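Local coordinates for cell wall binding protein cwp8 (PDB 5J6Q) that probably attaches to the cell wall of Clostridium difficile through three CWB2 modules, as part of the S-layer-associated surface proteins, at residues Tyr88-Tyr93 and Gly145-Asp150; Asp186-Ser191 and Glu256-Ser261; Leu218-Glu223 and Ser242-Val247. All blocks are in the same frame, centred on the assembly; numbering follows the deposited sequence.

Contact 1 (Tyr88-Tyr93 and Gly145-Asp150); sequences YKIENY and GDQHLD
The imidazole of H148 is wedged between E91 and Y93. Over one of its faces lies the end of the E91 backbone, with E91 O 3.1 Å from H148 CD2, and E91 CB sits above the same ring in a CH-pi contact, 4.0 Å from its centroid. At the imidazole's edge, in plane, comes the backbone N of Y93. The tyrosine ring in turn receives H148 CD2 over the centre of one face, 3.8 Å above the plane; the two rings meet obliquely, their planes 36° apart. Chi1 of H148 (-74°) sets CG anti to its own carbonyl carbon, and the ring beyond it lies against the backbone of E91 to Y93. Its NE2 shares a water with N92 O, which ties the tip of the imidazole to the chain it lies against.

Three backbone hydrogen bonds join the segments: H148 N to E91 O at 2.9 Å, Y93 N to D146 O, and G145 N to Y93 O. Y93 adds a fourth from its tip, where OH accepts L149 N at 3.2 Å, so the phenol spans the segment from D146 to L149. Farther back, I90 CG2 presses on the amide end of Q147, the two side chains crossing at about a right angle. D146 points its carboxylate elsewhere, to N143 N.

This is a single beta bridge, N92 with Q147, where the chain leaves strand 88-90 and, later, approaches strand 149-150; the two flank 165-171 in a three-stranded antiparallel sheet, and the bridge joins their loop extensions within the Cwp8 domain 2 family region.

Contact 2 (Asp186-Ser191 and Glu256-Ser261); sequences DLQDIS and ETISVS
D186 meets E256 at the start of a parallel ladder, its carbonyl O taking T257 N at 2.8 Å while the two CB atoms stand abreast. Its carboxylate turns to K254 in a salt bridge. L187, on the other face of the sheet, lays CD2 beside T257 CB at 3.8 Å, the two side chains pointing the same way.

Q188 is gripped through both backbone and side chain. Its N donates to T257 O and its O accepts S259 N in a bond that is nearly straight, 175° at the hydrogen. The side chain leaves with CG anti to the carbonyl carbon (chi1 -62°) and runs alongside I258, then its NE2 donates to E256 OE2 at 2.8 Å. That acceptor lies in the amide plane and is met nearly along its C-O axis; amide and carboxylate are close to coplanar. The other oxygen of E256, OE1, is held by K211, which probably helps keep the carboxylate charged.

D189 puts OD2 near S259 CB. I190 then returns to the Q188 face, with N bonded to S259 O at 2.9 Å. Its CG1 takes the crowded position between backbone N and carbonyl carbon (chi1 58°), and the branch packs tightly against two neighbours on the partner strand: CD1 is 3.3 Å from I258 CG2, and CG1 is 3.4 Å from V260 CG1. The ladder fades at S191, where the last bond, S261 N to I190 O at 3.4 Å, is weak.

Strand 186-191 is an outermost strand of a four-stranded mixed sheet, and 256-262 lies between it and the antiparallel strand 242-249. L195, from a loop, touches I190 and V260, while K211 reaches E256 from helix 203-213.

Contact 3 (Leu218-Glu223 and Ser242-Val247); sequences LTFENE and SSFDIV
E221 sets out beside D245, its CB 3.9 Å from D245 CB, on the sheet face that also carries T219 and V247. The chain bends at chi2 (143°) and swings CD across the strand toward V247, where OE1 comes 3.4 Å from V247 CG2 and OE2 also approaches that methyl. At the tip OE1 accepts a water at 2.6 Å, and the same water donates to D245 OD2.

D245 OD2 also takes N222 ND2 at 3.2 Å, from above the carboxylate plane, while D245 OD1 is hydrogen-bonded to S259 OG. On the face of F220 and I246, F220 lies beside F244, with F220 CE2 reaching F244 CE1 at 3.8 Å and ring planes 61° apart; L218 CD2 meets I246 CG2. Paired backbone bonds at T219-V247 and E221-D245 hold the antiparallel strands in register.

The faces therefore differ in chemistry: an apolar one, where H272 of helix 265-280 meets both phenylalanines, and a more polar one where two acids stand near each other. The water shared by E221 OE1 and D245 OD2, with N222 ND2 and S259 OG also on D245, probably eases the repulsion between the like charges.

In the fold
Contacts 2 and 3 belong to one four-stranded mixed sheet: strands 256-262 and 242-249 are neighbours, so the parallel pair of contact 2 and the antiparallel pair of contact 3 meet at its middle, their centres 9 Å apart. I258 N to I246 O, at 2.7 Å, is a probable hydrogen bond between them. Both are partly buried, but contact 2 mixes aliphatic, amide and acid groups on one face, whereas contact 3 keeps F220 and I246 on the face away from its acids. Contact 1 is a surface contact in another family region, its centre about 50 Å from either. It has a single bridge in place of a ladder, and relies on a histidine and a tyrosine where the sheet contacts use aliphatic or phenylalanine packing.

Contact 1 (Tyr88-Tyr93 and Gly145-Asp150)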
loop_
_atom_site.group_PDB
_atom_site.type_symbol
_atom_site.label_atom_id
_atom_site.label_comp_id
_atom_site.label_asym_id
_atom_site.label_seq_id
_atom_site.Cartn_x
_atom_site.Cartn_y
_atom_site.Cartn_z
ATOM N N TYR A 88 18.917 -5.849 -47.097
ATOM C CA TYR A 88 19.417 -7.191 -47.372
ATOM C C TYR A 88 20.645 -7.607 -46.661
ATOM O O TYR A 88 21.400 -6.799 -46.099
ATOM C CB TYR A 88 19.641 -7.365 -48.901
ATOM C CG TYR A 88 20.799 -6.568 -49.469
ATOM C CD1 TYR A 88 22.064 -7.134 -49.597
ATOM C CD2 TYR A 88 20.629 -5.255 -49.879
ATOM C CE1 TYR A 88 23.130 -6.405 -50.113
ATOM C CE2 TYR A 88 21.690 -4.516 -50.392
ATOM C CZ TYR A 88 22.937 -5.092 -50.509
ATOM O OH TYR A 88 23.974 -4.346 -51.005
ATOM N N LYS A 89 20.842 -8.938 -46.669
ATOM C CA LYS A 89 22.032 -9.524 -46.059
ATOM C C LYS A 89 22.620 -10.593 -47.000
ATOM O O LYS A 89 21.901 -11.289 -47.730
ATOM C CB LYS A 89 21.693 -10.131 -44.695
ATOM C CG LYS A 89 20.530 -11.115 -44.759
ATOM C CD LYS A 89 20.524 -12.045 -43.543
ATOM C CE LYS A 89 19.617 -13.227 -43.811
ATOM N NZ LYS A 89 18.962 -13.724 -42.576
ATOM N N ILE A 90 23.935 -10.708 -46.995
ATOM C CA ILE A 90 24.577 -11.671 -47.869
ATOM C C ILE A 90 24.765 -12.971 -47.122
ATOM O O ILE A 90 25.437 -12.997 -46.092
ATOM C CB ILE A 90 25.918 -11.116 -48.393
ATOM C CG1 ILE A 90 25.654 -9.929 -49.336
ATOM C CG2 ILE A 90 26.685 -12.214 -49.128
ATOM C CD1 ILE A 90 26.924 -9.206 -49.767
ATOM N N GLU A 91 24.130 -14.044 -47.621
ATOM C CA GLU A 91 24.286 -15.336 -46.962
ATOM C C GLU A 91 25.184 -16.283 -47.775
ATOM O O GLU A 91 25.083 -16.359 -49.008
ATOM C CB GLU A 91 22.913 -15.975 -46.715
ATOM C CG GLU A 91 22.298 -15.421 -45.443
ATOM C CD GLU A 91 20.979 -16.063 -45.101
ATOM O OE1 GLU A 91 20.734 -16.276 -43.890
ATOM O OE2 GLU A 91 20.190 -16.342 -46.034
ATOM N N ASN A 92 26.052 -17.011 -47.073
ATOM C CA ASN A 92 26.985 -17.939 -47.720
ATOM C C ASN A 92 26.730 -19.405 -47.400
ATOM O O ASN A 92 26.302 -19.751 -46.306
ATOM C CB ASN A 92 28.407 -17.570 -47.326
ATOM C CG ASN A 92 28.760 -16.209 -47.847
ATOM O OD1 ASN A 92 28.136 -15.769 -48.799
ATOM N ND2 ASN A 92 29.707 -15.477 -47.299
ATOM N N TYR A 93 26.958 -20.272 -48.393
ATOM C CA TYR A 93 26.800 -21.710 -48.194
ATOM C C TYR A 93 27.651 -22.128 -46.972
ATOM O O TYR A 93 28.807 -21.753 -46.899
ATOM C CB TYR A 93 27.276 -22.446 -49.423
ATOM C CG TYR A 93 26.463 -22.133 -50.645
ATOM C CD1 TYR A 93 26.978 -21.338 -51.666
ATOM C CD2 TYR A 93 25.193 -22.678 -50.818
ATOM C CE1 TYR A 93 26.249 -21.100 -52.829
ATOM C CE2 TYR A 93 24.466 -22.450 -51.972
ATOM C CZ TYR A 93 24.996 -21.663 -52.978
ATOM O OH TYR A 93 24.262 -21.464 -54.128
ATOM N N GLY A 145 31.347 -21.061 -47.829
ATOM C CA GLY A 145 31.781 -19.705 -47.525
ATOM C C GLY A 145 31.549 -18.741 -48.673
ATOM O O GLY A 145 31.795 -17.545 -48.541
ATOM N N ASP A 146 31.099 -19.269 -49.808
ATOM C CA ASP A 146 30.758 -18.509 -51.007
ATOM C C ASP A 146 29.296 -18.036 -50.905
ATOM O O ASP A 146 28.476 -18.743 -50.330
ATOM C CB ASP A 146 30.872 -19.398 -52.261
ATOM C CG ASP A 146 32.265 -19.537 -52.853
ATOM O OD1 ASP A 146 33.242 -19.045 -52.224
ATOM O OD2 ASP A 146 32.379 -20.136 -53.931
ATOM N N GLN A 147 28.973 -16.860 -51.482
ATOM C CA GLN A 147 27.627 -16.321 -51.451
ATOM C C GLN A 147 26.666 -17.200 -52.203
ATOM O O GLN A 147 27.043 -17.828 -53.191
ATOM C CB GLN A 147 27.601 -14.892 -52.048
ATOM C CG GLN A 147 26.174 -14.358 -52.198
ATOM C CD GLN A 147 26.113 -12.851 -52.323
ATOM O OE1 GLN A 147 27.124 -12.140 -52.236
ATOM N NE2 GLN A 147 24.903 -12.325 -52.482
ATOM N N HIS A 148 25.423 -17.251 -51.722
ATOM C CA HIS A 148 24.345 -18.004 -52.335
ATOM C C HIS A 148 24.131 -17.479 -53.755
ATOM O O HIS A 148 24.311 -16.294 -54.004
ATOM C CB HIS A 148 23.043 -17.845 -51.523
ATOM C CG HIS A 148 23.032 -18.598 -50.235
ATOM N ND1 HIS A 148 21.883 -18.749 -49.484
ATOM C CD2 HIS A 148 24.021 -19.234 -49.560
ATOM C CE1 HIS A 148 22.187 -19.448 -48.399
ATOM N NE2 HIS A 148 23.467 -19.754 -48.416
ATOM N N LEU A 149 23.749 -18.347 -54.675
ATOM C CA LEU A 149 23.551 -17.971 -56.065
ATOM C C LEU A 149 22.150 -18.331 -56.530
ATOM O O LEU A 149 21.520 -19.218 -55.959
ATOM C CB LEU A 149 24.583 -18.703 -56.941
ATOM C CG LEU A 149 25.886 -17.943 -57.186
ATOM C CD1 LEU A 149 26.773 -18.009 -55.983
ATOM C CD2 LEU A 149 26.632 -18.559 -58.335
ATOM N N ASP A 150 21.662 -17.634 -57.561
ATOM C CA ASP A 150 20.350 -17.880 -58.144
ATOM C C ASP A 150 20.588 -18.591 -59.467
ATOM O O ASP A 150 21.066 -17.970 -60.418
ATOM C CB ASP A 150 19.596 -16.557 -58.371
ATOM C CG ASP A 150 18.114 -16.732 -58.654
ATOM O OD1 ASP A 150 17.696 -17.871 -58.970
ATOM O OD2 ASP A 150 17.370 -15.731 -58.563
HETATM O O HOH W 1 23.593 -20.125 -45.683
#

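Contact 2 (Asp186-Ser191 and Glu256-Ser261)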
loop_
_atom_site.group_PDB
_atom_site.type_symbol
_atom_site.label_atom_id
_atom_site.label_comp_id
_atom_site.label_asym_id
_atom_site.label_seq_id
_atom_site.Cartn_x
_atom_site.Cartn_y
_atom_site.Cartn_z
ATOM N N ASP A 186 -2.912 8.980 -14.494
ATOM C CA ASP A 186 -1.774 9.213 -13.608
ATOM C C ASP A 186 -1.216 7.869 -13.267
ATOM O O ASP A 186 -1.948 7.037 -12.723
ATOM C CB ASP A 186 -2.246 9.963 -12.351
ATOM C CG ASP A 186 -2.739 11.351 -12.700
ATOM O OD1 ASP A 186 -3.951 11.611 -12.525
ATOM O OD2 ASP A 186 -1.909 12.181 -13.170
ATOM N N LEU A 187 0.069 7.628 -13.552
ATOM C CA LEU A 187 0.657 6.326 -13.337
ATOM C C LEU A 187 1.819 6.363 -12.340
ATOM O O LEU A 187 2.538 7.376 -12.263
ATOM C CB LEU A 187 1.176 5.797 -14.672
ATOM C CG LEU A 187 0.293 6.099 -15.892
ATOM C CD1 LEU A 187 1.079 5.772 -17.183
ATOM C CD2 LEU A 187 -0.971 5.273 -15.765
ATOM N N GLN A 188 1.999 5.249 -11.586
ATOM C CA GLN A 188 3.062 5.174 -10.616
ATOM C C GLN A 188 3.675 3.796 -10.695
ATOM O O GLN A 188 2.959 2.806 -10.913
ATOM C CB GLN A 188 2.512 5.373 -9.182
ATOM C CG GLN A 188 1.859 6.699 -8.904
ATOM C CD GLN A 188 1.684 6.872 -7.408
ATOM O OE1 GLN A 188 2.629 6.731 -6.638
ATOM N NE2 GLN A 188 0.471 7.149 -6.971
ATOM N N ASP A 189 4.962 3.726 -10.520
ATOM C CA ASP A 189 5.682 2.457 -10.489
ATOM C C ASP A 189 6.393 2.375 -9.128
ATOM O O ASP A 189 7.427 3.029 -8.959
ATOM C CB ASP A 189 6.720 2.436 -11.611
ATOM C CG ASP A 189 6.645 1.189 -12.411
ATOM O OD1 ASP A 189 6.609 1.293 -13.633
ATOM O OD2 ASP A 189 6.621 0.092 -11.799
ATOM N N ILE A 190 5.881 1.598 -8.165
ATOM C CA ILE A 190 6.505 1.586 -6.829
ATOM C C ILE A 190 6.716 0.182 -6.252
ATOM O O ILE A 190 6.086 -0.785 -6.694
ATOM C CB ILE A 190 5.569 2.381 -5.871
ATOM C CG1 ILE A 190 4.172 1.694 -5.889
ATOM C CG2 ILE A 190 5.478 3.849 -6.293
ATOM C CD1 ILE A 190 3.135 2.336 -4.953
ATOM N N SER A 191 7.608 0.064 -5.297
ATOM C CA SER A 191 7.779 -1.228 -4.677
ATOM C C SER A 191 6.481 -1.513 -3.811
ATOM O O SER A 191 5.723 -0.593 -3.479
ATOM C CB SER A 191 9.021 -1.212 -3.795
ATOM O OG SER A 191 8.801 -0.386 -2.657
ATOM N N GLU A 256 -6.260 6.539 -12.073
ATOM C CA GLU A 256 -4.887 6.481 -11.633
ATOM C C GLU A 256 -4.522 5.054 -11.601
ATOM O O GLU A 256 -5.284 4.239 -11.118
ATOM C CB GLU A 256 -4.709 7.168 -10.233
ATOM C CG GLU A 256 -3.475 6.708 -9.491
ATOM C CD GLU A 256 -3.326 7.365 -8.103
ATOM O OE1 GLU A 256 -4.354 7.595 -7.424
ATOM O OE2 GLU A 256 -2.165 7.652 -7.708
ATOM N N THR A 257 -3.362 4.712 -12.096
ATOM C CA THR A 257 -2.937 3.335 -12.081
ATOM C C THR A 257 -1.615 3.215 -11.347
ATOM O O THR A 257 -0.673 3.920 -11.704
ATOM C CB THR A 257 -2.848 2.815 -13.563
ATOM O OG1 THR A 257 -4.180 2.702 -14.089
ATOM C CG2 THR A 257 -2.199 1.491 -13.635
ATOM N N ILE A 258 -1.515 2.322 -10.319
ATOM C CA ILE A 258 -0.273 2.132 -9.563
ATOM C C ILE A 258 0.246 0.708 -9.699
ATOM O O ILE A 258 -0.404 -0.218 -9.240
ATOM C CB ILE A 258 -0.521 2.435 -8.048
ATOM C CG1 ILE A 258 -0.956 3.884 -7.880
ATOM C CG2 ILE A 258 0.776 2.134 -7.240
ATOM C CD1 ILE A 258 -1.693 4.120 -6.534
ATOM N N SER A 259 1.433 0.545 -10.249
ATOM C CA SER A 259 2.082 -0.747 -10.507
ATOM C C SER A 259 3.009 -1.073 -9.361
ATOM O O SER A 259 3.950 -0.288 -9.080
ATOM C CB SER A 259 2.908 -0.684 -11.808
ATOM O OG SER A 259 2.199 -0.019 -12.852
ATOM N N VAL A 260 2.810 -2.233 -8.725
ATOM C CA VAL A 260 3.690 -2.558 -7.617
ATOM C C VAL A 260 4.322 -3.918 -7.801
ATOM O O VAL A 260 3.764 -4.801 -8.437
ATOM C CB VAL A 260 2.932 -2.452 -6.263
ATOM C CG1 VAL A 260 2.279 -1.071 -6.145
ATOM C CG2 VAL A 260 1.869 -3.523 -6.145
ATOM N N SER A 261 5.485 -4.086 -7.230
ATOM C CA SER A 261 6.198 -5.318 -7.383
ATOM C C SER A 261 7.176 -5.399 -6.284
ATOM O O SER A 261 7.444 -4.388 -5.666
ATOM C CB SER A 261 6.957 -5.303 -8.718
ATOM O OG SER A 261 7.791 -4.149 -8.744
#

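Contact 3 (Leu218-Glu223 and Ser242-Val247)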
loop_
_atom_site.group_PDB
_atom_site.type_symbol
_atom_site.label_atom_id
_atom_site.label_comp_id
_atom_site.label_asym_id
_atom_site.label_seq_id
_atom_site.Cartn_x
_atom_site.Cartn_y
_atom_site.Cartn_z
ATOM N N LEU A 218 -11.931 0.382 -6.903
ATOM C CA LEU A 218 -10.594 -0.155 -6.991
ATOM C C LEU A 218 -10.704 -1.357 -7.854
ATOM O O LEU A 218 -11.560 -2.186 -7.634
ATOM C CB LEU A 218 -9.999 -0.544 -5.612
ATOM C CG LEU A 218 -8.473 -0.676 -5.561
ATOM C CD1 LEU A 218 -8.019 -0.797 -4.118
ATOM C CD2 LEU A 218 -7.984 -1.919 -6.264
ATOM N N THR A 219 -9.823 -1.479 -8.816
ATOM C CA THR A 219 -9.867 -2.609 -9.731
ATOM C C THR A 219 -8.471 -3.065 -9.903
ATOM O O THR A 219 -7.536 -2.284 -9.660
ATOM C CB THR A 219 -10.568 -2.190 -11.056
ATOM O OG1 THR A 219 -9.920 -1.002 -11.557
ATOM C CG2 THR A 219 -12.082 -1.884 -10.826
ATOM N N PHE A 220 -8.300 -4.313 -10.288
ATOM C CA PHE A 220 -6.946 -4.852 -10.438
ATOM C C PHE A 220 -6.628 -5.126 -11.903
ATOM O O PHE A 220 -7.540 -5.232 -12.719
ATOM C CB PHE A 220 -6.785 -6.159 -9.651
ATOM C CG PHE A 220 -6.945 -6.024 -8.148
ATOM C CD1 PHE A 220 -8.103 -6.445 -7.519
ATOM C CD2 PHE A 220 -5.932 -5.490 -7.371
ATOM C CE1 PHE A 220 -8.245 -6.336 -6.140
ATOM C CE2 PHE A 220 -6.076 -5.382 -5.992
ATOM C CZ PHE A 220 -7.231 -5.805 -5.386
ATOM N N GLU A 221 -5.334 -5.247 -12.238
ATOM C CA GLU A 221 -4.942 -5.524 -13.607
ATOM C C GLU A 221 -3.538 -6.058 -13.611
ATOM O O GLU A 221 -2.838 -5.952 -12.609
ATOM C CB GLU A 221 -5.060 -4.262 -14.482
ATOM C CG GLU A 221 -6.414 -4.174 -15.169
ATOM C CD GLU A 221 -6.938 -2.757 -15.246
ATOM O OE1 GLU A 221 -6.192 -1.887 -15.746
ATOM O OE2 GLU A 221 -8.092 -2.517 -14.801
ATOM N N ASN A 222 -3.137 -6.649 -14.738
ATOM C CA ASN A 222 -1.825 -7.246 -14.986
ATOM C C ASN A 222 -1.325 -8.020 -13.782
ATOM O O ASN A 222 -0.164 -7.903 -13.394
ATOM C CB ASN A 222 -0.833 -6.162 -15.398
ATOM C CG ASN A 222 -1.292 -5.450 -16.644
ATOM O OD1 ASN A 222 -1.200 -6.011 -17.741
ATOM N ND2 ASN A 222 -1.835 -4.235 -16.563
ATOM N N GLU A 223 -2.219 -8.817 -13.188
ATOM C CA GLU A 223 -1.883 -9.631 -12.024
ATOM C C GLU A 223 -0.929 -10.768 -12.404
ATOM O O GLU A 223 -1.317 -11.683 -13.120
ATOM C CB GLU A 223 -3.171 -10.194 -11.404
ATOM C CG GLU A 223 -4.061 -9.095 -10.847
ATOM C CD GLU A 223 -5.505 -9.531 -10.672
ATOM O OE1 GLU A 223 -6.085 -9.214 -9.614
ATOM O OE2 GLU A 223 -6.061 -10.177 -11.586
ATOM N N SER A 242 6.970 -10.180 -7.961
ATOM C CA SER A 242 5.535 -10.419 -8.110
ATOM C C SER A 242 4.945 -9.088 -8.478
ATOM O O SER A 242 5.483 -8.080 -8.049
ATOM C CB SER A 242 4.914 -10.904 -6.804
ATOM O OG SER A 242 3.915 -11.886 -7.040
ATOM N N SER A 243 3.858 -9.038 -9.237
ATOM C CA SER A 243 3.392 -7.726 -9.573
ATOM C C SER A 243 1.937 -7.668 -9.854
ATOM O O SER A 243 1.266 -8.689 -10.072
ATOM C CB SER A 243 4.158 -7.190 -10.795
ATOM O OG SER A 243 3.706 -7.737 -12.033
ATOM N N PHE A 244 1.446 -6.451 -9.832
ATOM C CA PHE A 244 0.083 -6.202 -10.186
ATOM C C PHE A 244 -0.124 -4.759 -10.249
ATOM O O PHE A 244 0.697 -3.949 -9.778
ATOM C CB PHE A 244 -0.952 -6.912 -9.265
ATOM C CG PHE A 244 -1.112 -6.450 -7.824
ATOM C CD1 PHE A 244 -2.127 -5.590 -7.467
ATOM C CD2 PHE A 244 -0.288 -6.931 -6.840
ATOM C CE1 PHE A 244 -2.310 -5.222 -6.124
ATOM C CE2 PHE A 244 -0.473 -6.562 -5.503
ATOM C CZ PHE A 244 -1.479 -5.715 -5.162
ATOM N N ASP A 245 -1.206 -4.419 -10.865
ATOM C CA ASP A 245 -1.632 -3.052 -11.104
ATOM C C ASP A 245 -2.888 -2.811 -10.305
ATOM O O ASP A 245 -3.789 -3.679 -10.252
ATOM C CB ASP A 245 -1.954 -2.788 -12.621
ATOM C CG ASP A 245 -0.775 -2.335 -13.515
ATOM O OD1 ASP A 245 0.424 -2.494 -13.092
ATOM O OD2 ASP A 245 -1.040 -1.842 -14.643
ATOM N N ILE A 246 -2.947 -1.623 -9.712
ATOM C CA ILE A 246 -4.043 -1.144 -8.901
ATOM C C ILE A 246 -4.592 0.017 -9.650
ATOM O O ILE A 246 -3.815 0.929 -9.903
ATOM C CB ILE A 246 -3.498 -0.659 -7.488
ATOM C CG1 ILE A 246 -2.803 -1.754 -6.750
ATOM C CG2 ILE A 246 -4.615 -0.076 -6.675
ATOM C CD1 ILE A 246 -1.890 -1.236 -5.610
ATOM N N VAL A 247 -5.902 0.061 -9.940
ATOM C CA VAL A 247 -6.494 1.147 -10.683
ATOM C C VAL A 247 -7.600 1.817 -9.897
ATOM O O VAL A 247 -8.534 1.147 -9.464
ATOM C CB VAL A 247 -7.064 0.527 -12.020
ATOM C CG1 VAL A 247 -7.665 1.613 -12.905
ATOM C CG2 VAL A 247 -5.966 -0.234 -12.757
HETATM O O HOH W 2 -3.713 -1.649 -16.515
#